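PDB 1TZ7: 4-alpha-glucanotransferase from Aquifex aeolicus, which is an amylomaltase, an enzyme of the 4-alpha-glucanotransferase family built on a barrel of eight parallel strands with surrounding helices. Local coordinates for residues 146-151 and 296-301; 288-293 and 342-347; 309-314 and 336-341. One frame throughout, in Å; residues are numbered along the deposited sequence.

Interaction 1 of 3, residues 146-151 and 296-301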
loop_
_atom_site.group_PDB
_atom_site.type_symbol
_atom_site.label_atom_id
_atom_site.label_comp_id
_atom_site.label_asym_id
_atom_site.label_seq_id
_atom_site.Cartn_x
_atom_site.Cartn_y
_atom_site.Cartn_z
ATOM N N LYS A 146 10.335 12.857 -18.939
ATOM C CA LYS A 146 11.634 13.299 -18.441
ATOM C C LYS A 146 11.668 13.246 -16.918
ATOM O O LYS A 146 12.618 12.744 -16.333
ATOM C CB LYS A 146 11.939 14.726 -18.924
ATOM C CG LYS A 146 12.199 14.833 -20.424
ATOM C CD LYS A 146 13.628 14.406 -20.787
ATOM C CE LYS A 146 14.328 15.457 -21.648
ATOM N NZ LYS A 146 13.611 15.702 -22.931
ATOM N N GLU A 147 10.617 13.765 -16.285
ATOM C CA GLU A 147 10.509 13.752 -14.820
ATOM C C GLU A 147 10.625 12.331 -14.263
ATOM O O GLU A 147 11.260 12.113 -13.232
ATOM C CB GLU A 147 9.180 14.388 -14.371
ATOM C CG GLU A 147 9.116 14.709 -12.875
ATOM C CD GLU A 147 7.724 15.133 -12.417
ATOM O OE1 GLU A 147 6.878 15.450 -13.282
ATOM O OE2 GLU A 147 7.480 15.147 -11.191
ATOM N N HIS A 148 10.013 11.365 -14.962
ATOM C CA HIS A 148 9.927 9.974 -14.470
ATOM C C HIS A 148 10.776 9.028 -15.314
ATOM O O HIS A 148 10.490 7.846 -15.396
ATOM C CB HIS A 148 8.459 9.509 -14.457
ATOM C CG HIS A 148 7.569 10.402 -13.664
ATOM N ND1 HIS A 148 7.540 10.390 -12.288
ATOM C CD2 HIS A 148 6.708 11.370 -14.050
ATOM C CE1 HIS A 148 6.687 11.304 -11.863
ATOM N NE2 HIS A 148 6.168 11.909 -12.911
ATOM N N SER A 149 11.832 9.566 -15.929
ATOM C CA SER A 149 12.664 8.805 -16.874
ATOM C C SER A 149 13.252 7.535 -16.246
ATOM O O SER A 149 13.470 6.537 -16.933
ATOM C CB SER A 149 13.803 9.685 -17.399
ATOM O OG SER A 149 14.604 10.173 -16.330
ATOM N N TYR A 150 13.507 7.587 -14.944
ATOM C CA TYR A 150 14.205 6.509 -14.247
ATOM C C TYR A 150 13.386 5.184 -14.193
ATOM O O TYR A 150 13.963 4.107 -14.044
ATOM C CB TYR A 150 14.604 6.957 -12.812
ATOM C CG TYR A 150 13.466 7.557 -12.006
ATOM C CD1 TYR A 150 12.799 6.807 -11.052
ATOM C CD2 TYR A 150 13.059 8.883 -12.204
ATOM C CE1 TYR A 150 11.754 7.349 -10.309
ATOM C CE2 TYR A 150 12.012 9.432 -11.468
ATOM C CZ TYR A 150 11.364 8.659 -10.526
ATOM O OH TYR A 150 10.320 9.192 -9.787
ATOM N N TRP A 151 12.051 5.276 -14.316
ATOM C CA TRP A 151 11.191 4.066 -14.270
ATOM C C TRP A 151 10.204 3.941 -15.455
ATOM O O TRP A 151 9.852 2.830 -15.852
ATOM C CB TRP A 151 10.419 4.001 -12.947
ATOM C CG TRP A 151 9.339 5.036 -12.818
ATOM C CD1 TRP A 151 9.466 6.287 -12.298
ATOM C CD2 TRP A 151 7.965 4.906 -13.208
ATOM N NE1 TRP A 151 8.262 6.948 -12.342
ATOM C CE2 TRP A 151 7.322 6.121 -12.896
ATOM C CE3 TRP A 151 7.210 3.885 -13.792
ATOM C CZ2 TRP A 151 5.969 6.341 -13.149
ATOM C CZ3 TRP A 151 5.861 4.109 -14.043
ATOM C CH2 TRP A 151 5.261 5.324 -13.720
ATOM N N ASN A 296 8.498 7.620 -4.274
ATOM C CA ASN A 296 7.318 7.531 -3.428
ATOM C C ASN A 296 7.068 8.825 -2.622
ATOM O O ASN A 296 5.933 9.120 -2.254
ATOM C CB ASN A 296 7.431 6.327 -2.489
ATOM C CG ASN A 296 7.013 5.007 -3.165
ATOM O OD1 ASN A 296 5.830 4.695 -3.259
ATOM N ND2 ASN A 296 7.995 4.239 -3.627
ATOM N N LEU A 297 8.129 9.596 -2.370
ATOM C CA LEU A 297 7.989 10.895 -1.686
ATOM C C LEU A 297 7.376 11.975 -2.603
ATOM O O LEU A 297 6.974 13.031 -2.128
ATOM C CB LEU A 297 9.345 11.379 -1.148
ATOM C CG LEU A 297 9.844 10.714 0.148
ATOM C CD1 LEU A 297 11.237 11.240 0.510
ATOM C CD2 LEU A 297 8.870 10.946 1.302
ATOM N N LYS A 298 7.316 11.704 -3.915
ATOM C CA LYS A 298 6.507 12.533 -4.837
ATOM C C LYS A 298 5.019 12.396 -4.514
ATOM O O LYS A 298 4.230 13.322 -4.742
ATOM C CB LYS A 298 6.741 12.118 -6.294
ATOM C CG LYS A 298 8.135 12.391 -6.818
ATOM C CD LYS A 298 8.275 11.901 -8.278
ATOM C CE LYS A 298 9.617 12.306 -8.895
ATOM N NZ LYS A 298 9.588 13.692 -9.433
ATOM N N LEU A 299 4.645 11.231 -3.989
ATOM C CA LEU A 299 3.250 10.902 -3.739
ATOM C C LEU A 299 2.875 11.105 -2.275
ATOM O O LEU A 299 1.801 11.621 -1.971
ATOM C CB LEU A 299 2.976 9.449 -4.138
ATOM C CG LEU A 299 3.486 9.037 -5.521
ATOM C CD1 LEU A 299 3.250 7.551 -5.760
ATOM C CD2 LEU A 299 2.815 9.872 -6.612
ATOM N N PHE A 300 3.766 10.689 -1.369
ATOM C CA PHE A 300 3.420 10.528 0.043
ATOM C C PHE A 300 4.342 11.337 0.943
ATOM O O PHE A 300 5.448 11.702 0.552
ATOM C CB PHE A 300 3.496 9.059 0.444
ATOM C CG PHE A 300 2.835 8.131 -0.526
ATOM C CD1 PHE A 300 3.568 7.157 -1.184
ATOM C CD2 PHE A 300 1.474 8.227 -0.780
ATOM C CE1 PHE A 300 2.956 6.296 -2.079
ATOM C CE2 PHE A 300 0.862 7.370 -1.673
ATOM C CZ PHE A 300 1.604 6.404 -2.323
ATOM N N ASP A 301 3.875 11.605 2.156
ATOM C CA ASP A 301 4.691 12.243 3.178
ATOM C C ASP A 301 5.417 11.207 4.021
ATOM O O ASP A 301 6.587 11.384 4.374
ATOM C CB ASP A 301 3.818 13.114 4.058
ATOM C CG ASP A 301 3.114 14.180 3.281
ATOM O OD1 ASP A 301 1.946 13.958 2.889
ATOM O OD2 ASP A 301 3.654 15.267 2.988
#

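Interaction 2 of 3, residues 288-293 and 342-347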
loop_
_atom_site.group_PDB
_atom_site.type_symbol
_atom_site.label_atom_id
_atom_site.label_comp_id
_atom_site.label_asym_id
_atom_site.label_seq_id
_atom_site.Cartn_x
_atom_site.Cartn_y
_atom_site.Cartn_z
ATOM N N TRP A 288 18.988 1.816 -6.000
ATOM C CA TRP A 288 17.641 1.389 -6.390
ATOM C C TRP A 288 16.643 1.688 -5.273
ATOM O O TRP A 288 15.557 2.202 -5.524
ATOM C CB TRP A 288 17.626 -0.104 -6.718
ATOM C CG TRP A 288 16.299 -0.603 -7.191
ATOM C CD1 TRP A 288 15.763 -0.451 -8.434
ATOM C CD2 TRP A 288 15.340 -1.346 -6.430
ATOM N NE1 TRP A 288 14.527 -1.051 -8.495
ATOM C CE2 TRP A 288 14.242 -1.608 -7.277
ATOM C CE3 TRP A 288 15.293 -1.818 -5.111
ATOM C CZ2 TRP A 288 13.116 -2.321 -6.852
ATOM C CZ3 TRP A 288 14.171 -2.525 -4.693
ATOM C CH2 TRP A 288 13.102 -2.769 -5.563
ATOM N N TRP A 289 17.025 1.373 -4.040
ATOM C CA TRP A 289 16.178 1.657 -2.887
ATOM C C TRP A 289 16.024 3.164 -2.671
ATOM O O TRP A 289 14.952 3.638 -2.315
ATOM C CB TRP A 289 16.744 0.990 -1.624
ATOM C CG TRP A 289 16.146 -0.347 -1.370
ATOM C CD1 TRP A 289 16.733 -1.563 -1.574
ATOM C CD2 TRP A 289 14.830 -0.615 -0.882
ATOM N NE1 TRP A 289 15.862 -2.572 -1.234
ATOM C CE2 TRP A 289 14.685 -2.015 -0.805
ATOM C CE3 TRP A 289 13.750 0.190 -0.491
ATOM C CZ2 TRP A 289 13.512 -2.623 -0.359
ATOM C CZ3 TRP A 289 12.584 -0.420 -0.048
ATOM C CH2 TRP A 289 12.477 -1.807 0.015
ATOM N N ILE A 290 17.098 3.904 -2.894
ATOM C CA ILE A 290 17.047 5.358 -2.826
ATOM C C ILE A 290 16.058 5.915 -3.855
ATOM O O ILE A 290 15.272 6.801 -3.549
ATOM C CB ILE A 290 18.450 5.953 -3.056
ATOM C CG1 ILE A 290 19.319 5.727 -1.819
ATOM C CG2 ILE A 290 18.355 7.463 -3.384
ATOM C CD1 ILE A 290 20.797 5.863 -2.078
ATOM N N ARG A 291 16.105 5.383 -5.075
ATOM C CA ARG A 291 15.185 5.812 -6.130
ATOM C C ARG A 291 13.729 5.472 -5.780
ATOM O O ARG A 291 12.822 6.238 -6.087
ATOM C CB ARG A 291 15.572 5.181 -7.476
ATOM C CG ARG A 291 16.746 5.888 -8.177
ATOM C CD ARG A 291 16.743 5.743 -9.692
ATOM N NE ARG A 291 16.718 4.339 -10.111
ATOM C CZ ARG A 291 17.790 3.541 -10.152
ATOM N NH1 ARG A 291 17.660 2.281 -10.545
ATOM N NH2 ARG A 291 18.990 4.002 -9.801
ATOM N N ARG A 292 13.521 4.322 -5.130
ATOM C CA ARG A 292 12.183 3.932 -4.655
ATOM C C ARG A 292 11.632 4.960 -3.680
ATOM O O ARG A 292 10.463 5.329 -3.746
ATOM C CB ARG A 292 12.236 2.572 -3.952
ATOM C CG ARG A 292 12.056 1.402 -4.846
ATOM C CD ARG A 292 11.676 0.128 -4.104
ATOM N NE ARG A 292 10.257 0.097 -3.750
ATOM C CZ ARG A 292 9.702 -0.820 -2.963
ATOM N NH1 ARG A 292 8.404 -0.772 -2.705
ATOM N NH2 ARG A 292 10.446 -1.792 -2.435
ATOM N N VAL A 293 12.479 5.404 -2.761
ATOM C CA VAL A 293 12.060 6.322 -1.712
ATOM C C VAL A 293 11.789 7.697 -2.300
ATOM O O VAL A 293 10.754 8.290 -2.039
ATOM C CB VAL A 293 13.122 6.415 -0.586
ATOM C CG1 VAL A 293 12.794 7.550 0.388
ATOM C CG2 VAL A 293 13.219 5.092 0.154
ATOM N N LEU A 342 18.779 7.618 5.603
ATOM C CA LEU A 342 18.512 8.719 6.535
ATOM C C LEU A 342 19.473 9.900 6.297
ATOM O O LEU A 342 19.222 11.001 6.749
ATOM C CB LEU A 342 18.599 8.241 8.007
ATOM C CG LEU A 342 17.269 7.807 8.700
ATOM C CD1 LEU A 342 16.099 8.733 8.351
ATOM C CD2 LEU A 342 16.925 6.396 8.372
ATOM N N SER A 343 20.570 9.649 5.589
ATOM C CA SER A 343 21.455 10.723 5.152
ATOM C C SER A 343 20.849 11.455 3.957
ATOM O O SER A 343 20.921 12.685 3.864
ATOM C CB SER A 343 22.826 10.176 4.780
ATOM O OG SER A 343 23.511 9.706 5.913
ATOM N N TYR A 344 20.253 10.688 3.051
ATOM C CA TYR A 344 19.587 11.243 1.874
ATOM C C TYR A 344 18.251 11.879 2.251
ATOM O O TYR A 344 17.831 12.873 1.641
ATOM C CB TYR A 344 19.344 10.139 0.833
ATOM C CG TYR A 344 20.484 9.935 -0.130
ATOM C CD1 TYR A 344 21.786 9.761 0.327
ATOM C CD2 TYR A 344 20.263 9.913 -1.500
ATOM C CE1 TYR A 344 22.830 9.573 -0.551
ATOM C CE2 TYR A 344 21.303 9.724 -2.392
ATOM C CZ TYR A 344 22.579 9.553 -1.919
ATOM O OH TYR A 344 23.609 9.371 -2.801
ATOM N N PHE A 345 17.588 11.299 3.256
ATOM C CA PHE A 345 16.246 11.735 3.673
ATOM C C PHE A 345 16.203 11.964 5.190
ATOM O O PHE A 345 15.523 11.230 5.919
ATOM C CB PHE A 345 15.206 10.686 3.276
ATOM C CG PHE A 345 15.259 10.313 1.831
ATOM C CD1 PHE A 345 15.863 9.130 1.422
ATOM C CD2 PHE A 345 14.725 11.154 0.870
ATOM C CE1 PHE A 345 15.924 8.795 0.071
ATOM C CE2 PHE A 345 14.782 10.824 -0.473
ATOM C CZ PHE A 345 15.383 9.648 -0.875
ATOM N N PRO A 346 16.931 12.980 5.655
ATOM C CA PRO A 346 17.170 13.182 7.099
ATOM C C PRO A 346 15.930 13.595 7.932
ATOM O O PRO A 346 15.991 13.528 9.156
ATOM C CB PRO A 346 18.228 14.287 7.126
ATOM C CG PRO A 346 18.056 15.021 5.831
ATOM C CD PRO A 346 17.610 14.003 4.832
ATOM N N LYS A 347 14.841 14.006 7.286
ATOM C CA LYS A 347 13.623 14.376 8.027
ATOM C C LYS A 347 12.796 13.117 8.418
ATOM O O LYS A 347 11.811 13.209 9.152
ATOM C CB LYS A 347 12.786 15.367 7.216
ATOM C CG LYS A 347 13.518 16.721 6.970
ATOM C CD LYS A 347 12.579 17.800 6.420
ATOM C CE LYS A 347 12.334 17.621 4.933
ATOM N NZ LYS A 347 11.575 18.753 4.352
#

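Interaction 3 of 3, residues 309-314 and 336-341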
loop_
_atom_site.group_PDB
_atom_site.type_symbol
_atom_site.label_atom_id
_atom_site.label_comp_id
_atom_site.label_asym_id
_atom_site.label_seq_id
_atom_site.Cartn_x
_atom_site.Cartn_y
_atom_site.Cartn_z
ATOM N N ARG A 309 11.032 -6.073 9.238
ATOM C CA ARG A 309 11.991 -7.000 9.837
ATOM C C ARG A 309 12.897 -7.649 8.771
ATOM O O ARG A 309 13.988 -8.126 9.080
ATOM C CB ARG A 309 11.261 -8.081 10.647
ATOM C CG ARG A 309 10.603 -9.174 9.799
ATOM C CD ARG A 309 11.430 -10.438 9.668
ATOM N NE ARG A 309 11.734 -11.041 10.974
ATOM C CZ ARG A 309 12.964 -11.123 11.507
ATOM N NH1 ARG A 309 13.134 -11.680 12.695
ATOM N NH2 ARG A 309 14.019 -10.643 10.854
ATOM N N GLY A 310 12.431 -7.657 7.521
ATOM C CA GLY A 310 13.216 -8.172 6.408
ATOM C C GLY A 310 14.514 -7.405 6.139
ATOM O O GLY A 310 15.413 -7.919 5.480
ATOM N N PHE A 311 14.606 -6.173 6.642
ATOM C CA PHE A 311 15.820 -5.368 6.480
ATOM C C PHE A 311 16.915 -5.818 7.456
ATOM O O PHE A 311 18.092 -5.541 7.247
ATOM C CB PHE A 311 15.509 -3.884 6.684
ATOM C CG PHE A 311 14.612 -3.294 5.618
ATOM C CD1 PHE A 311 13.383 -2.742 5.953
ATOM C CD2 PHE A 311 15.002 -3.289 4.283
ATOM C CE1 PHE A 311 12.558 -2.200 4.977
ATOM C CE2 PHE A 311 14.176 -2.749 3.307
ATOM C CZ PHE A 311 12.953 -2.203 3.660
ATOM N N GLU A 312 16.513 -6.517 8.515
ATOM C CA GLU A 312 17.469 -7.146 9.434
ATOM C C GLU A 312 17.790 -8.571 8.991
ATOM O O GLU A 312 18.949 -8.960 8.929
ATOM C CB GLU A 312 16.900 -7.161 10.861
ATOM C CG GLU A 312 17.911 -7.579 11.931
ATOM C CD GLU A 312 17.987 -9.092 12.114
ATOM O OE1 GLU A 312 19.099 -9.611 12.372
ATOM O OE2 GLU A 312 16.939 -9.760 11.998
ATOM N N ALA A 313 16.750 -9.343 8.701
ATOM C CA ALA A 313 16.907 -10.699 8.170
ATOM C C ALA A 313 15.613 -11.145 7.491
ATOM O O ALA A 313 14.521 -10.810 7.941
ATOM C CB ALA A 313 17.280 -11.671 9.292
ATOM N N TYR A 314 15.743 -11.901 6.405
ATOM C CA TYR A 314 14.582 -12.324 5.628
ATOM C C TYR A 314 14.545 -13.837 5.450
ATOM O O TYR A 314 15.585 -14.500 5.409
ATOM C CB TYR A 314 14.569 -11.631 4.261
ATOM C CG TYR A 314 15.702 -12.035 3.348
ATOM C CD1 TYR A 314 15.533 -13.040 2.404
ATOM C CD2 TYR A 314 16.942 -11.400 3.420
ATOM C CE1 TYR A 314 16.564 -13.411 1.562
ATOM C CE2 TYR A 314 17.981 -11.763 2.583
ATOM C CZ TYR A 314 17.787 -12.771 1.654
ATOM O OH TYR A 314 18.813 -13.140 0.817
ATOM N N THR A 336 23.446 -0.581 7.260
ATOM C CA THR A 336 24.108 0.171 6.191
ATOM C C THR A 336 23.094 0.870 5.289
ATOM O O THR A 336 23.313 1.999 4.860
ATOM C CB THR A 336 25.018 -0.762 5.342
ATOM O OG1 THR A 336 24.728 -2.131 5.628
ATOM C CG2 THR A 336 26.464 -0.612 5.740
ATOM N N LEU A 337 21.984 0.192 5.009
ATOM C CA LEU A 337 20.954 0.735 4.128
ATOM C C LEU A 337 20.320 1.977 4.723
ATOM O O LEU A 337 20.147 2.980 4.044
ATOM C CB LEU A 337 19.864 -0.313 3.864
ATOM C CG LEU A 337 18.563 0.222 3.246
ATOM C CD1 LEU A 337 18.816 0.756 1.859
ATOM C CD2 LEU A 337 17.493 -0.856 3.218
ATOM N N PHE A 338 19.957 1.908 5.990
ATOM C CA PHE A 338 19.189 2.974 6.591
ATOM C C PHE A 338 20.078 4.156 6.992
ATOM O O PHE A 338 19.612 5.282 7.049
ATOM C CB PHE A 338 18.375 2.459 7.773
ATOM C CG PHE A 338 17.069 1.838 7.370
ATOM C CD1 PHE A 338 16.909 0.462 7.368
ATOM C CD2 PHE A 338 16.006 2.629 6.970
ATOM C CE1 PHE A 338 15.708 -0.105 6.984
ATOM C CE2 PHE A 338 14.811 2.064 6.587
ATOM C CZ PHE A 338 14.663 0.698 6.594
ATOM N N LYS A 339 21.359 3.893 7.247
ATOM C CA LYS A 339 22.333 4.974 7.455
ATOM C C LYS A 339 22.399 5.866 6.215
ATOM O O LYS A 339 22.425 7.095 6.322
ATOM C CB LYS A 339 23.721 4.407 7.763
ATOM C CG LYS A 339 24.770 5.487 8.126
ATOM C CD LYS A 339 26.017 4.881 8.769
ATOM C CE LYS A 339 26.893 5.952 9.444
ATOM N NZ LYS A 339 26.617 7.320 8.939
ATOM N N LYS A 340 22.417 5.242 5.043
ATOM C CA LYS A 340 22.444 5.982 3.787
ATOM C C LYS A 340 21.096 6.638 3.492
ATOM O O LYS A 340 21.048 7.780 3.059
ATOM C CB LYS A 340 22.843 5.069 2.628
ATOM C CG LYS A 340 23.885 5.671 1.708
ATOM C CD LYS A 340 23.518 5.491 0.262
ATOM C CE LYS A 340 24.450 6.269 -0.649
ATOM N NZ LYS A 340 25.040 5.416 -1.702
ATOM N N LEU A 341 20.003 5.909 3.734
ATOM C CA LEU A 341 18.655 6.439 3.467
ATOM C C LEU A 341 18.351 7.659 4.345
ATOM O O LEU A 341 17.742 8.618 3.885
ATOM C CB LEU A 341 17.578 5.357 3.685
ATOM C CG LEU A 341 17.437 4.283 2.589
ATOM C CD1 LEU A 341 16.327 3.306 2.947
ATOM C CD2 LEU A 341 17.174 4.912 1.223
#

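Interaction 1 of 3, residues 146-151 and 296-301
E147 and K298 meet because E147 sets CG anti to its N (chi1 -167°) and runs extended beyond it, while K298 is extended up to CE and then bends at chi4 (-84°), which turns NZ onto the carboxylate. The two chains come from opposite directions. NZ of K298 gives a hydrogen bond to OE2 of E147 at 3.1 Å, and the pair is a salt bridge. The lone pair used is the anti one, on the side away from the other oxygen. E147 is exposed, so solvent would probably soften this ion pair.

The aliphatic part of K298 runs past two rings. Its CE lies 3.3 Å from OH of Y150, at the edge of that ring and near its plane. Its CD is 3.7 Å from the same OH. This hydroxyl is hydrogen-bonded with ND1 of H295 on helix 287-297, and K298 meets it only through carbon. CD of K298 also meets CE1 of H148 at 4.0 Å, obliquely to the imidazole. NZ of K298 is 4.8 Å from ND1 of H148, and its charge would probably disfavour a second positive charge on that ring. H148 itself is buried, against F144 and F206.

The segment 146-151 belongs to the helical insertion between barrel strands 60-62 and 222-227. K298 lies between N296 and strand 302-305, in the part of the chain that brings helix 287-297 to the barrel. The contact thus joins an added helical region to the outside of a beta/alpha barrel.

Interaction 2 of 3, residues 288-293 and 342-347
I290 and V293 of helix 287-297 pack on Y344 and F345, at the end of helix 334-344 and just beyond it. Both are outer helices of the beta/alpha barrel. Helix 287-297 leads into barrel strand 302-305, and helix 334-344 leads into strand 350-352. Y344 lies in the last turn of the second helix. F345 is the first residue to leave helical geometry.

Two contacts are of the CH-pi kind. CD1 of I290 sits over one face of the Y344 ring, 4.1 Å from its centroid and 17° off the normal. CG1 of V293 sits over a face of the F345 ring in the same way, but closer, at 3.5 Å from the centroid. The V293 methyl is placed there by its first torsion, which sets CG1 anti to N (chi1 170°).

A second group is apolar packing. CG2 of I290 touches CD2 of Y344 at 3.6 Å, and these two side chains cross at about a right angle. V293 and F345 instead slide past each other in opposite directions. I290 uses both of its branches on the tyrosine: CG2 on the CD2 side and CD1 over the face. F345 is buried and also packs on L294 and L297 of helix 287-297. Y344 is exposed, at the outer side of the contact.

A backbone atom also borders the phenylalanine ring: O of I290 lies at the edge of F345, near its plane, 3.9 Å from CZ.

Interaction 3 of 3, residues 309-314 and 336-341
F311 and F338 meet as a T-shaped pair. The edge of F338 points at a face of F311, with the planes at 89° and the centroids 5.1 Å apart. CE1 and CZ of F338 both touch. CE1 lies 3.6 Å from CG of F311, and CZ stands over the rim of that ring, 3.7 Å from CD1. L337 comes in from another direction. Its CD2 meets CD2 of F311 at 3.6 Å, obliquely to the ring. In the leucine, chi1 (166°) turns the side chain toward F311, and chi2 (65°) then sets the branch CD2 against it.

F311 lies in a short 3-10 segment that follows barrel strand 302-305 and leads into strand 313-318 of a small antiparallel sheet. The chain then returns through helix 334-344, an outer helix of the beta/alpha barrel. W289 of helix 287-297 also meets F311 edge-to-face.

R309 ties the 3-10 segment to the residues that follow it. NH2 of R309 bonds O of A313 at 3.0 Å, tilted from the carbonyl plane. The same nitrogen makes a salt bridge with OE2 of E312 at 3.3 Å. The other carboxylate oxygen, OE1 of E312, has its own salt bridge to K331.

In the fold
Interactions 2 and 3 are buried and apolar, while interaction 1 is only partly buried and is the one with an ion pair across it. Helix 287-297 serves both interactions 1 and 2, and helix 334-344 serves both 2 and 3. Interaction 2 is therefore the middle member, with its centre about 12 Å from the centre of each of the others. It touches interaction 1 where Y150 packs on R291, and interaction 3 where I290 packs on K340 and L341. Interactions 1 and 3 do not touch. The chemistry follows the place: methyl-to-ring packing between two barrel helices, ring-to-ring packing where the chain leaves the barrel for the antiparallel sheet, and a lysine bridge to the helical insertion.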